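Local coordinates for checkpoint serine/threonine-protein kinase BUB1 (Saccharomyces cerevisiae, PDB 3ESL) that takes part in spindle assembly checkpoint signalling, delaying anaphase until chromosomes are bioriented, and phosphorylates BUB3 through a kinase domain outside this conserved N-terminal piece, at residues 124-129 and 157-162. Residues are numbered along the deposited sequence; the frame is centred on the assembly and turned at random.
Sequences LLENAQ and SNYEDR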
loop_
_atom_site.group_PDB
_atom_site.type_symbol
_atom_site.label_atom_id
_atom_site.label_comp_id
_atom_site.label_asym_id
_atom_site.label_seq_id
_atom_site.Cartn_x
_atom_site.Cartn_y
_atom_site.Cartn_z
ATOM N N LEU A 124 5.938 2.231 9.542
ATOM C CA LEU A 124 6.182 3.603 9.079
ATOM C C LEU A 124 6.297 4.564 10.270
ATOM O O LEU A 124 7.242 5.369 10.340
ATOM C CB LEU A 124 5.076 4.061 8.106
ATOM C CG LEU A 124 5.232 5.486 7.563
ATOM C CD1 LEU A 124 6.262 5.543 6.464
ATOM C CD2 LEU A 124 3.894 6.027 7.072
ATOM N N LEU A 125 5.342 4.482 11.195
ATOM C CA LEU A 125 5.319 5.361 12.354
ATOM C C LEU A 125 6.522 5.075 13.246
ATOM O O LEU A 125 7.128 6.007 13.769
ATOM C CB LEU A 125 4.034 5.195 13.152
ATOM C CG LEU A 125 2.731 5.604 12.460
ATOM C CD1 LEU A 125 1.562 5.480 13.424
ATOM C CD2 LEU A 125 2.844 7.026 11.892
ATOM N N GLU A 126 6.859 3.794 13.397
ATOM C CA GLU A 126 8.036 3.408 14.200
ATOM C C GLU A 126 9.325 4.050 13.676
ATOM O O GLU A 126 10.080 4.678 14.449
ATOM C CB GLU A 126 8.171 1.878 14.279
ATOM C CG GLU A 126 9.534 1.427 14.837
ATOM C CD GLU A 126 9.689 -0.077 14.954
ATOM O OE1 GLU A 126 8.855 -0.842 14.404
ATOM O OE2 GLU A 126 10.665 -0.498 15.616
ATOM N N ASN A 127 9.575 3.896 12.380
ATOM C CA ASN A 127 10.744 4.483 11.726
ATOM C C ASN A 127 10.767 6.008 11.831
ATOM O O ASN A 127 11.842 6.613 11.923
ATOM C CB ASN A 127 10.846 4.036 10.266
ATOM C CG ASN A 127 11.133 2.544 10.124
ATOM O OD1 ASN A 127 11.704 1.919 11.016
ATOM N ND2 ASN A 127 10.745 1.976 8.992
ATOM N N ALA A 128 9.581 6.616 11.840
ATOM C CA ALA A 128 9.454 8.066 12.006
ATOM C C ALA A 128 9.522 8.465 13.474
ATOM O O ALA A 128 9.345 9.633 13.807
ATOM C CB ALA A 128 8.155 8.573 11.396
ATOM N N GLN A 129 9.754 7.484 14.347
ATOM C CA GLN A 129 9.883 7.712 15.788
ATOM C C GLN A 129 8.594 8.173 16.483
ATOM O O GLN A 129 8.634 8.829 17.525
ATOM C CB GLN A 129 11.074 8.648 16.106
ATOM C CG GLN A 129 12.336 8.329 15.338
ATOM C CD GLN A 129 12.718 9.435 14.390
ATOM O OE1 GLN A 129 12.954 10.568 14.818
ATOM N NE2 GLN A 129 12.823 9.117 13.108
ATOM N N SER A 157 4.568 -8.159 19.953
ATOM C CA SER A 157 5.546 -8.668 20.922
ATOM C C SER A 157 6.973 -8.284 20.541
ATOM O O SER A 157 7.728 -7.790 21.387
ATOM C CB SER A 157 5.422 -10.186 21.085
ATOM O OG SER A 157 6.286 -10.657 22.111
ATOM N N ASN A 158 7.337 -8.495 19.275
ATOM C CA ASN A 158 8.665 -8.122 18.787
ATOM C C ASN A 158 8.914 -6.620 18.890
ATOM O O ASN A 158 10.036 -6.187 19.166
ATOM C CB ASN A 158 8.885 -8.595 17.345
ATOM C CG ASN A 158 8.811 -10.110 17.204
ATOM O OD1 ASN A 158 8.878 -10.843 18.191
ATOM N ND2 ASN A 158 8.681 -10.581 15.973
ATOM N N TYR A 159 7.864 -5.832 18.670
ATOM C CA TYR A 159 7.969 -4.381 18.767
ATOM C C TYR A 159 8.219 -3.927 20.206
ATOM O O TYR A 159 9.034 -3.022 20.455
ATOM C CB TYR A 159 6.725 -3.695 18.200
ATOM C CG TYR A 159 6.858 -2.192 18.175
ATOM C CD1 TYR A 159 8.057 -1.592 17.774
ATOM C CD2 TYR A 159 5.800 -1.369 18.559
ATOM C CE1 TYR A 159 8.191 -0.214 17.752
ATOM C CE2 TYR A 159 5.930 0.019 18.541
ATOM C CZ TYR A 159 7.131 0.582 18.132
ATOM O OH TYR A 159 7.281 1.948 18.103
ATOM N N GLU A 160 7.519 -4.550 21.150
ATOM C CA GLU A 160 7.757 -4.267 22.567
ATOM C C GLU A 160 9.202 -4.582 22.987
ATOM O O GLU A 160 9.759 -3.893 23.841
ATOM C CB GLU A 160 6.730 -4.982 23.446
ATOM C CG GLU A 160 5.327 -4.413 23.268
ATOM C CD GLU A 160 4.246 -5.183 24.009
ATOM O OE1 GLU A 160 4.449 -6.379 24.319
ATOM O OE2 GLU A 160 3.179 -4.588 24.271
ATOM N N ASP A 161 9.802 -5.597 22.363
ATOM C CA ASP A 161 11.212 -5.930 22.577
ATOM C C ASP A 161 12.132 -4.836 22.040
ATOM O O ASP A 161 13.171 -4.543 22.639
ATOM C CB ASP A 161 11.572 -7.253 21.902
ATOM C CG ASP A 161 10.920 -8.448 22.561
ATOM O OD1 ASP A 161 10.554 -8.360 23.757
ATOM O OD2 ASP A 161 10.777 -9.484 21.872
ATOM N N ARG A 162 11.757 -4.249 20.904
ATOM C CA ARG A 162 12.525 -3.142 20.334
ATOM C C ARG A 162 12.379 -1.889 21.186
ATOM O O ARG A 162 13.342 -1.135 21.351
ATOM C CB ARG A 162 12.127 -2.877 18.878
ATOM C CG ARG A 162 12.447 -4.039 17.939
ATOM C CD ARG A 162 12.423 -3.632 16.464
ATOM N NE ARG A 162 11.091 -3.231 15.995
ATOM C CZ ARG A 162 10.126 -4.077 15.641
ATOM N NH1 ARG A 162 10.315 -5.392 15.712
ATOM N NH2 ARG A 162 8.959 -3.605 15.217
#
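Glu126 and Tyr159 are the residues whose CA atoms come nearest, 9.0 Å apart, a gap between the last turn of helix 115-127 and helix 149-165 that is bridged by side chains. Glu126 crosses it on an extended chain, CG lying opposite its own backbone N, and carries its carboxylate to Arg162, which grips it side-on in a bidentate salt bridge. Arg162 NE donates to Glu126 OE2 at 2.8 Å, almost straight at 172°, while Arg162 NH2 reaches Glu126 OE1 at 2.9 Å. Both oxygens offer their syn lone pairs, and the carboxylate and guanidinium planes lie only 14° apart. The two helices belong to the all-alpha, TPR-type N-terminal domain of BUB1, and helix 131-143 packs beside both, touching Leu125 and Tyr159. Tyr159 runs alongside Glu126 in the opposite sense, its CE1 3.6 Å from Glu126 CG and its ring plane turned 53° from the carboxylate; the ring's OH bonds to the carbonyl O of Phe131, which helps to fix the ring's position. Shortening Glu126 to an alanine is likely to leave the Arg162 guanidinium without its mate and able to swing, and to thin the packing beside Tyr159 CE1. Beyond Glu126, helix 115-127 closes in a Schellman motif at Gln129, which has positive phi; one of the two bonds back into the last turn runs from Gln129 N to Glu126 O at 2.8 Å, and the side-chain NE2 of Gln129 bonds to Asn127 O.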